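Local coordinates for Er-derived vesicles protein ERV41 (Saccharomyces cerevisiae, PDB 3ZLC) that travels in COPII-coated vesicles and is required for efficient transport of a subset of secretory proteins from the endoplasmic reticulum to the Golgi, at residues A[7-13]-A[242-248]; A[52-58]-A[116-122]; A[171-175]-A[211-215]. One frame throughout, in Å; residues are numbered along the deposited sequence.

All three contacts lie in the lumenal part of Erv41p, rich in beta strands and nearly without helix. Contact 1 pairs the first modelled strand, 8-12, with the last, 243-247, and so encloses the other two along the chain; contact 2 closes before contact 3 opens. Contact 2 is at one border of a mixed sheet, where strand 53-57 is outermost, whereas contact 1 belongs to the second sheet, its centre about 35 Å from that of contact 2. Contact 3, centred about 18 Å from contact 1 and touching it through Gln211 and Ile245, joins a loop of the first sheet to strand 209-219 of the second. Contact 1 thus brings together the two ends of the modelled lumenal chain.

Contact 1 (A[7-13]-A[242-248]); sequences DQQYVVD and PLSIVVS
Six backbone hydrogen bonds tie Asp7, Gln9 and Val11 to Ser248, Val246 and Ser244 in three reciprocal pairs. In the middle pair Val246 N reaches Gln9 O over 2.7 Å, and Gln9 N returns the bond to Val246 O. Val11 N meets Ser244 O at 2.8 Å, and Ser244 N bonds back to Val11 O. In the outer pair the bond from Asp7 N to Ser248 O is long, at 3.3 Å.

Between these rungs the non-hydrogen-bonded pairs Gln8-Val247 and Tyr10-Ile245 bring CA-H groups against carbonyls, as where Gln8 CA lies 3.2 Å from Val246 O. The result is a twisted antiparallel ladder, with strand directions 147° apart, that joins the two ends of the modelled lumenal chain. Strand 243-247 also bonds along its other side to strand 188-200, through Pro197 and Leu199, so the N-terminal strand 8-12 is attached to the sheet by this ladder.

Apolar packing differs on the two faces. On one, Ile245 is the buried residue: its CG1 lies 3.6 Å from Tyr10 CE1. Tyr10 and Ile245 share nearly the same first torsion (chi1 -62° and -61°), each turning its CG or CG1 away from its own carbonyl carbon, and the two side chains run side by side in the same direction. The CG2 branch of Ile245 meets Gln8 CB. On the other face Val11 and Val246 cross at about a right angle; Val246 CG2 lies 3.6 Å from Val11 CG2 and also touches Val11 CG1. Val11 CG2 rests on Ser244 CB as well.

Among the polar side chains, Ser248 OG bonds to Lys201, beyond the ladder.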
loop_
_atom_site.group_PDB
_atom_site.type_symbol
_atom_site.label_atom_id
_atom_site.label_comp_id
_atom_site.label_asym_id
_atom_site.label_seq_id
_atom_site.Cartn_x
_atom_site.Cartn_y
_atom_site.Cartn_z
ATOM N N ASP A 7 -17.222 -13.819 20.760
ATOM C CA ASP A 7 -15.973 -14.448 21.166
ATOM C C ASP A 7 -15.282 -14.864 19.873
ATOM O O ASP A 7 -15.961 -15.187 18.889
ATOM C CB ASP A 7 -16.294 -15.681 22.022
ATOM C CG ASP A 7 -15.093 -16.582 22.244
ATOM O OD1 ASP A 7 -14.011 -16.069 22.609
ATOM O OD2 ASP A 7 -15.237 -17.810 22.058
ATOM N N GLN A 8 -13.953 -14.838 19.833
ATOM C CA GLN A 8 -13.256 -15.316 18.642
ATOM C C GLN A 8 -12.292 -16.470 18.925
ATOM O O GLN A 8 -11.592 -16.481 19.946
ATOM C CB GLN A 8 -12.586 -14.172 17.865
ATOM C CG GLN A 8 -11.411 -13.474 18.540
ATOM C CD GLN A 8 -10.860 -12.332 17.678
ATOM O OE1 GLN A 8 -9.662 -12.039 17.694
ATOM N NE2 GLN A 8 -11.749 -11.683 16.918
ATOM N N GLN A 9 -12.282 -17.446 18.014
ATOM C CA GLN A 9 -11.532 -18.687 18.200
ATOM C C GLN A 9 -10.643 -18.970 17.002
ATOM O O GLN A 9 -11.009 -18.668 15.864
ATOM C CB GLN A 9 -12.505 -19.864 18.370
ATOM C CG GLN A 9 -13.395 -19.805 19.604
ATOM C CD GLN A 9 -14.381 -20.966 19.663
ATOM O OE1 GLN A 9 -15.271 -21.085 18.818
ATOM N NE2 GLN A 9 -14.213 -21.835 20.651
ATOM N N TYR A 10 -9.482 -19.571 17.248
ATOM C CA TYR A 10 -8.614 -19.952 16.145
ATOM C C TYR A 10 -9.070 -21.298 15.625
ATOM O O TYR A 10 -9.386 -22.189 16.411
ATOM C CB TYR A 10 -7.157 -20.015 16.600
ATOM C CG TYR A 10 -6.653 -18.679 17.080
ATOM C CD1 TYR A 10 -6.661 -17.579 16.232
ATOM C CD2 TYR A 10 -6.183 -18.508 18.381
ATOM C CE1 TYR A 10 -6.210 -16.334 16.657
ATOM C CE2 TYR A 10 -5.725 -17.264 18.819
ATOM C CZ TYR A 10 -5.753 -16.182 17.946
ATOM O OH TYR A 10 -5.291 -14.945 18.366
ATOM N N VAL A 11 -9.141 -21.448 14.306
ATOM C CA VAL A 11 -9.450 -22.760 13.743
ATOM C C VAL A 11 -8.566 -23.054 12.545
ATOM O O VAL A 11 -7.913 -22.157 11.997
ATOM C CB VAL A 11 -10.936 -22.894 13.295
ATOM C CG1 VAL A 11 -11.891 -22.527 14.421
ATOM C CG2 VAL A 11 -11.197 -22.044 12.063
ATOM N N VAL A 12 -8.563 -24.316 12.135
ATOM C CA VAL A 12 -7.845 -24.729 10.940
ATOM C C VAL A 12 -8.412 -24.066 9.695
ATOM O O VAL A 12 -9.614 -24.166 9.410
ATOM C CB VAL A 12 -7.870 -26.256 10.777
ATOM C CG1 VAL A 12 -7.574 -26.655 9.339
ATOM C CG2 VAL A 12 -6.873 -26.894 11.734
ATOM N N ASP A 13 -7.540 -23.377 8.961
ATOM C CA ASP A 13 -7.902 -22.824 7.665
ATOM C C ASP A 13 -8.158 -23.969 6.682
ATOM O O ASP A 13 -7.310 -24.292 5.846
ATOM C CB ASP A 13 -6.797 -21.892 7.146
ATOM C CG ASP A 13 -7.245 -21.041 5.958
ATOM O OD1 ASP A 13 -8.471 -20.956 5.697
ATOM O OD2 ASP A 13 -6.364 -20.441 5.295
ATOM N N PRO A 242 -1.938 -20.032 7.885
ATOM C CA PRO A 242 -2.660 -21.297 7.725
ATOM C C PRO A 242 -3.725 -21.520 8.793
ATOM O O PRO A 242 -4.109 -22.667 9.031
ATOM C CB PRO A 242 -1.554 -22.347 7.894
ATOM C CG PRO A 242 -0.579 -21.713 8.840
ATOM C CD PRO A 242 -0.570 -20.243 8.400
ATOM N N LEU A 243 -4.185 -20.453 9.434
ATOM C CA LEU A 243 -5.284 -20.573 10.391
ATOM C C LEU A 243 -6.375 -19.561 10.046
ATOM O O LEU A 243 -6.184 -18.718 9.172
ATOM C CB LEU A 243 -4.794 -20.401 11.834
ATOM C CG LEU A 243 -3.882 -19.233 12.220
ATOM C CD1 LEU A 243 -4.631 -17.918 12.281
ATOM C CD2 LEU A 243 -3.202 -19.508 13.562
ATOM N N SER A 244 -7.512 -19.671 10.723
ATOM C CA SER A 244 -8.609 -18.720 10.577
ATOM C C SER A 244 -9.065 -18.302 11.958
ATOM O O SER A 244 -8.882 -19.036 12.938
ATOM C CB SER A 244 -9.791 -19.368 9.848
ATOM O OG SER A 244 -9.457 -19.649 8.507
ATOM N N ILE A 245 -9.662 -17.126 12.045
ATOM C CA ILE A 245 -10.307 -16.734 13.281
ATOM C C ILE A 245 -11.812 -16.787 13.061
ATOM O O ILE A 245 -12.341 -16.131 12.151
ATOM C CB ILE A 245 -9.896 -15.326 13.697
ATOM C CG1 ILE A 245 -8.384 -15.255 13.937
ATOM C CG2 ILE A 245 -10.665 -14.899 14.937
ATOM C CD1 ILE A 245 -7.832 -13.804 13.977
ATOM N N VAL A 246 -12.504 -17.574 13.879
ATOM C CA VAL A 246 -13.951 -17.656 13.774
ATOM C C VAL A 246 -14.580 -16.736 14.808
ATOM O O VAL A 246 -14.233 -16.775 15.994
ATOM C CB VAL A 246 -14.454 -19.105 13.952
ATOM C CG1 VAL A 246 -15.977 -19.142 14.073
ATOM C CG2 VAL A 246 -13.997 -19.956 12.781
ATOM N N VAL A 247 -15.494 -15.887 14.356
ATOM C CA VAL A 247 -16.158 -14.965 15.264
ATOM C C VAL A 247 -17.617 -15.387 15.398
ATOM O O VAL A 247 -18.377 -15.307 14.431
ATOM C CB VAL A 247 -16.066 -13.511 14.771
ATOM C CG1 VAL A 247 -16.971 -12.627 15.599
ATOM C CG2 VAL A 247 -14.611 -13.001 14.810
ATOM N N SER A 248 -17.989 -15.862 16.587
ATOM C CA SER A 248 -19.366 -16.263 16.878
ATOM C C SER A 248 -20.003 -15.279 17.851
ATOM O O SER A 248 -19.341 -14.360 18.330
ATOM C CB SER A 248 -19.414 -17.675 17.468
ATOM O OG SER A 248 -18.904 -18.638 16.561
#

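Contact 2 (A[52-58]-A[116-122]); sequences ELQLEEM and GCHVFGS
Phe120, the residue most covered here, lays one ring face against Gln54: Gln54 CB lies 3.7 Å from the ring centroid, a CH-pi contact offset toward the rim. A chi1 of 61° tucks Phe120 CG over its own backbone and swings the ring over strand 53-57. At the ring's edge stands the Glu56 carboxylate, turned almost perpendicular to the ring, with Glu56 OE2 3.5 Å from Phe120 CZ. Were Phe120 reduced to an alanine, Gln54 CB would probably lose its aromatic cover and the Glu56 carboxylate would be freer to turn.

Beneath these side chains runs an antiparallel ladder that adds 53-57 as an outermost strand to a mixed sheet; strand 19-28 flanks 117-126 on its other side. Gln54 N meets Phe120 O in a nearly straight bond of 2.8 Å, and His118 N reaches Glu56 O at 2.7 Å.

At one end of the ladder Met58 N hydrogen-bonds Gly116 O at 3.2 Å. Met58 SD lies 3.8 Å from His118 CB, the two side chains crossing at about a right angle. The His118 ring carries Phe120 CD1 over the centre of one face, while its NE2 bonds to Asp25. On the other side of the sheet, Leu55 CB packs on Cys117 SG, disulfide-bonded to Cys32.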
loop_
_atom_site.group_PDB
_atom_site.type_symbol
_atom_site.label_atom_id
_atom_site.label_comp_id
_atom_site.label_asym_id
_atom_site.label_seq_id
_atom_site.Cartn_x
_atom_site.Cartn_y
_atom_site.Cartn_z
ATOM N N GLU A 52 -5.393 -3.208 -13.898
ATOM C CA GLU A 52 -6.170 -3.388 -12.665
ATOM C C GLU A 52 -6.168 -2.160 -11.762
ATOM O O GLU A 52 -6.916 -2.107 -10.782
ATOM C CB GLU A 52 -5.689 -4.605 -11.862
ATOM C CG GLU A 52 -6.138 -5.952 -12.413
ATOM C CD GLU A 52 -5.014 -6.694 -13.092
ATOM O OE1 GLU A 52 -4.041 -6.028 -13.511
ATOM O OE2 GLU A 52 -5.104 -7.937 -13.207
ATOM N N LEU A 53 -5.316 -1.185 -12.074
ATOM C CA LEU A 53 -5.223 0.008 -11.241
ATOM C C LEU A 53 -5.421 1.273 -12.047
ATOM O O LEU A 53 -5.132 1.322 -13.246
ATOM C CB LEU A 53 -3.873 0.080 -10.523
ATOM C CG LEU A 53 -3.491 -1.023 -9.546
ATOM C CD1 LEU A 53 -2.008 -0.916 -9.176
ATOM C CD2 LEU A 53 -4.359 -0.984 -8.279
ATOM N N GLN A 54 -5.942 2.299 -11.393
ATOM C CA GLN A 54 -5.989 3.625 -11.992
ATOM C C GLN A 54 -4.803 4.413 -11.462
ATOM O O GLN A 54 -4.513 4.365 -10.264
ATOM C CB GLN A 54 -7.303 4.325 -11.640
ATOM C CG GLN A 54 -8.510 3.686 -12.315
ATOM C CD GLN A 54 -8.307 3.546 -13.813
ATOM O OE1 GLN A 54 -8.282 2.442 -14.350
ATOM N NE2 GLN A 54 -8.145 4.671 -14.489
ATOM N N LEU A 55 -4.108 5.109 -12.350
ATOM C CA LEU A 55 -3.016 5.997 -11.957
ATOM C C LEU A 55 -3.417 7.394 -12.409
ATOM O O LEU A 55 -3.580 7.646 -13.601
ATOM C CB LEU A 55 -1.690 5.579 -12.602
ATOM C CG LEU A 55 -0.879 4.545 -11.814
ATOM C CD1 LEU A 55 -1.565 3.195 -11.866
ATOM C CD2 LEU A 55 0.557 4.436 -12.325
ATOM N N GLU A 56 -3.629 8.292 -11.454
ATOM C CA GLU A 56 -4.091 9.630 -11.795
ATOM C C GLU A 56 -3.177 10.682 -11.207
ATOM O O GLU A 56 -2.796 10.595 -10.030
ATOM C CB GLU A 56 -5.529 9.829 -11.305
ATOM C CG GLU A 56 -6.544 9.042 -12.133
ATOM C CD GLU A 56 -7.982 9.251 -11.688
ATOM O OE1 GLU A 56 -8.237 10.152 -10.858
ATOM O OE2 GLU A 56 -8.860 8.502 -12.168
ATOM N N GLU A 57 -2.841 11.680 -12.021
ATOM C CA GLU A 57 -1.976 12.773 -11.577
ATOM C C GLU A 57 -2.654 13.540 -10.454
ATOM O O GLU A 57 -3.875 13.722 -10.472
ATOM C CB GLU A 57 -1.679 13.739 -12.728
ATOM C CG GLU A 57 -1.194 13.082 -14.015
ATOM C CD GLU A 57 0.164 12.441 -13.871
ATOM O OE1 GLU A 57 0.867 12.741 -12.883
ATOM O OE2 GLU A 57 0.532 11.633 -14.754
ATOM N N MET A 58 -1.869 14.005 -9.487
ATOM C CA MET A 58 -2.419 14.813 -8.397
ATOM C C MET A 58 -1.342 15.719 -7.838
ATOM O O MET A 58 -0.155 15.446 -8.033
ATOM C CB MET A 58 -2.917 13.892 -7.291
ATOM C CG MET A 58 -1.775 13.184 -6.554
ATOM S SD MET A 58 -2.344 12.088 -5.234
ATOM C CE MET A 58 -3.122 13.258 -4.121
ATOM N N GLY A 116 2.921 14.185 -7.879
ATOM C CA GLY A 116 2.158 13.132 -7.221
ATOM C C GLY A 116 1.358 12.228 -8.138
ATOM O O GLY A 116 1.008 12.615 -9.249
ATOM N N CYS A 117 1.084 11.014 -7.664
ATOM C CA CYS A 117 0.234 10.069 -8.372
ATOM C C CYS A 117 -0.715 9.403 -7.382
ATOM O O CYS A 117 -0.292 8.924 -6.319
ATOM C CB CYS A 117 1.062 8.984 -9.049
ATOM S SG CYS A 117 0.084 7.903 -10.143
ATOM N N HIS A 118 -1.996 9.404 -7.736
ATOM C CA HIS A 118 -3.026 8.706 -6.978
ATOM C C HIS A 118 -3.191 7.325 -7.606
ATOM O O HIS A 118 -3.686 7.204 -8.736
ATOM C CB HIS A 118 -4.338 9.485 -7.072
ATOM C CG HIS A 118 -5.458 8.891 -6.278
ATOM N ND1 HIS A 118 -6.778 9.264 -6.458
ATOM C CD2 HIS A 118 -5.460 7.972 -5.279
ATOM C CE1 HIS A 118 -7.543 8.582 -5.623
ATOM N NE2 HIS A 118 -6.777 7.796 -4.894
ATOM N N VAL A 119 -2.773 6.292 -6.879
ATOM C CA VAL A 119 -2.812 4.921 -7.383
ATOM C C VAL A 119 -3.926 4.164 -6.663
ATOM O O VAL A 119 -3.915 4.054 -5.441
ATOM C CB VAL A 119 -1.474 4.211 -7.131
ATOM C CG1 VAL A 119 -1.552 2.773 -7.622
ATOM C CG2 VAL A 119 -0.327 4.976 -7.829
ATOM N N PHE A 120 -4.900 3.645 -7.405
ATOM C CA PHE A 120 -6.021 3.001 -6.722
ATOM C C PHE A 120 -6.722 1.929 -7.551
ATOM O O PHE A 120 -6.816 2.025 -8.783
ATOM C CB PHE A 120 -7.026 4.056 -6.226
ATOM C CG PHE A 120 -7.641 4.877 -7.319
ATOM C CD1 PHE A 120 -6.940 5.929 -7.906
ATOM C CD2 PHE A 120 -8.928 4.606 -7.763
ATOM C CE1 PHE A 120 -7.520 6.698 -8.920
ATOM C CE2 PHE A 120 -9.503 5.360 -8.765
ATOM C CZ PHE A 120 -8.801 6.413 -9.344
ATOM N N GLY A 121 -7.203 0.900 -6.858
ATOM C CA GLY A 121 -7.941 -0.168 -7.509
ATOM C C GLY A 121 -7.848 -1.449 -6.707
ATOM O O GLY A 121 -7.400 -1.443 -5.567
ATOM N N SER A 122 -8.286 -2.546 -7.312
ATOM C CA SER A 122 -8.254 -3.842 -6.654
ATOM C C SER A 122 -7.590 -4.862 -7.567
ATOM O O SER A 122 -7.946 -4.979 -8.737
ATOM C CB SER A 122 -9.674 -4.276 -6.282
ATOM O OG SER A 122 -10.143 -3.512 -5.190
HETATM O O HOH W 1 -9.434 -2.014 -9.926
HETATM O O HOH W 2 2.092 16.780 -9.395
#

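Contact 3 (A[171-175]-A[211-215]); sequences DNPLD and QYSVN
Asn172 to Asp175 form a type I beta turn, closed by a hydrogen bond from Asp175 N to Asn172 O, and Pro173 and Leu174 at its middle positions meet Tyr212 and Val214 of strand 209-219. The turn belongs to the loop between strands 156-163 and 177-179 of one mixed sheet, while 209-219 is in the other, so the contact fastens a connection of the first sheet onto a strand of the second.

Tyr212 is at the centre. Its CA-CB bond is rotated to a chi1 of 66°, from which the ring reaches across to the turn. Pro173 CD sits squarely over one face, 3.6 Å from the ring centroid and 14° off the normal, a CH-pi contact. Leu174 comes to the ring's edge, its CG near the ring plane. Asn172 approaches obliquely, Asn172 OD1 lying 3.4 Å from Tyr212 CE1, with its amide only 18° from parallel to the ring. The phenol oxygen takes a long hydrogen bond from the backbone, Leu174 N to Tyr212 OH at 3.3 Å, and also bonds to Phe161 O; these two partners probably restrain the hydroxyl end of the ring.

Beside the ring, Pro173 CB presses on Val214 CG1 at 3.5 Å, tight for two carbons. Water lies between the backbones as well: one molecule sits between Asp171 O and Tyr212 O, and a second accepts from Tyr212 N and lies 2.7 Å from Asn172 OD1. Across the turn, Asn172 ND2 hydrogen-bonds Asp175 OD2 over 2.9 Å, from above the carboxylate plane.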
loop_
_atom_site.group_PDB
_atom_site.type_symbol
_atom_site.label_atom_id
_atom_site.label_comp_id
_atom_site.label_asym_id
_atom_site.label_seq_id
_atom_site.Cartn_x
_atom_site.Cartn_y
_atom_site.Cartn_z
ATOM N N ASP A 171 -10.132 -3.082 10.254
ATOM C CA ASP A 171 -9.219 -2.120 10.847
ATOM C C ASP A 171 -7.851 -2.526 10.339
ATOM O O ASP A 171 -7.206 -3.388 10.926
ATOM C CB ASP A 171 -9.291 -2.205 12.385
ATOM C CG ASP A 171 -8.505 -1.081 13.068
ATOM O OD1 ASP A 171 -7.685 -0.442 12.375
ATOM O OD2 ASP A 171 -8.702 -0.824 14.282
ATOM N N ASN A 172 -7.441 -1.957 9.206
ATOM C CA ASN A 172 -6.187 -2.331 8.557
ATOM C C ASN A 172 -5.051 -1.472 9.098
ATOM O O ASN A 172 -5.174 -0.243 9.150
ATOM C CB ASN A 172 -6.300 -2.113 7.034
ATOM C CG ASN A 172 -7.415 -2.932 6.414
ATOM O OD1 ASN A 172 -7.420 -4.171 6.529
ATOM N ND2 ASN A 172 -8.384 -2.254 5.781
ATOM N N PRO A 173 -3.937 -2.099 9.496
ATOM C CA PRO A 173 -2.879 -1.272 10.091
ATOM C C PRO A 173 -2.372 -0.157 9.166
ATOM O O PRO A 173 -2.018 0.917 9.670
ATOM C CB PRO A 173 -1.745 -2.265 10.331
ATOM C CG PRO A 173 -2.414 -3.640 10.382
ATOM C CD PRO A 173 -3.654 -3.549 9.548
ATOM N N LEU A 174 -2.315 -0.393 7.853
ATOM C CA LEU A 174 -1.742 0.637 6.964
ATOM C C LEU A 174 -2.728 1.704 6.501
ATOM O O LEU A 174 -2.302 2.723 5.957
ATOM C CB LEU A 174 -1.027 0.012 5.757
ATOM C CG LEU A 174 0.086 -0.954 6.171
ATOM C CD1 LEU A 174 0.737 -1.536 4.918
ATOM C CD2 LEU A 174 1.115 -0.270 7.079
ATOM N N ASP A 175 -4.030 1.513 6.734
ATOM C CA ASP A 175 -5.023 2.522 6.328
ATOM C C ASP A 175 -4.776 3.847 7.017
ATOM O O ASP A 175 -4.507 3.880 8.225
ATOM C CB ASP A 175 -6.462 2.091 6.694
ATOM C CG ASP A 175 -7.019 1.040 5.760
ATOM O OD1 ASP A 175 -6.286 0.591 4.863
ATOM O OD2 ASP A 175 -8.184 0.628 5.955
ATOM N N GLN A 211 -7.985 -9.997 7.993
ATOM C CA GLN A 211 -7.298 -8.929 8.701
ATOM C C GLN A 211 -5.798 -9.215 8.658
ATOM O O GLN A 211 -5.375 -10.359 8.411
ATOM C CB GLN A 211 -7.815 -8.854 10.147
ATOM C CG GLN A 211 -7.630 -10.152 10.967
ATOM C CD GLN A 211 -8.461 -10.121 12.235
ATOM O OE1 GLN A 211 -9.690 -10.027 12.172
ATOM N NE2 GLN A 211 -7.798 -10.169 13.394
ATOM N N TYR A 212 -4.983 -8.189 8.858
ATOM C CA TYR A 212 -3.543 -8.420 8.829
ATOM C C TYR A 212 -2.806 -7.654 9.904
ATOM O O TYR A 212 -3.306 -6.639 10.440
ATOM C CB TYR A 212 -2.943 -8.132 7.440
ATOM C CG TYR A 212 -2.987 -6.682 6.982
ATOM C CD1 TYR A 212 -4.125 -6.156 6.381
ATOM C CD2 TYR A 212 -1.858 -5.862 7.095
ATOM C CE1 TYR A 212 -4.158 -4.829 5.922
ATOM C CE2 TYR A 212 -1.880 -4.538 6.646
ATOM C CZ TYR A 212 -3.014 -4.040 6.056
ATOM O OH TYR A 212 -3.024 -2.728 5.633
ATOM N N SER A 213 -1.626 -8.177 10.232
ATOM C CA SER A 213 -0.667 -7.480 11.069
ATOM C C SER A 213 0.497 -7.146 10.166
ATOM O O SER A 213 0.567 -7.634 9.032
ATOM C CB SER A 213 -0.198 -8.350 12.234
ATOM O OG SER A 213 0.449 -9.547 11.797
ATOM N N VAL A 214 1.411 -6.316 10.651
ATOM C CA VAL A 214 2.465 -5.805 9.775
ATOM C C VAL A 214 3.690 -5.467 10.591
ATOM O O VAL A 214 3.593 -5.117 11.781
ATOM C CB VAL A 214 1.953 -4.578 8.953
ATOM C CG1 VAL A 214 1.474 -3.487 9.877
ATOM C CG2 VAL A 214 3.041 -4.041 8.010
ATOM N N ASN A 215 4.856 -5.656 9.983
ATOM C CA ASN A 215 6.084 -5.073 10.517
ATOM C C ASN A 215 6.753 -4.316 9.358
ATOM O O ASN A 215 6.507 -4.644 8.181
ATOM C CB ASN A 215 6.975 -6.100 11.262
ATOM C CG ASN A 215 7.440 -7.261 10.386
ATOM O OD1 ASN A 215 8.329 -7.100 9.548
ATOM N ND2 ASN A 215 6.874 -8.446 10.610
HETATM O O HOH W 3 -5.568 -5.625 11.701
HETATM O O HOH W 4 -6.671 -5.663 8.614
#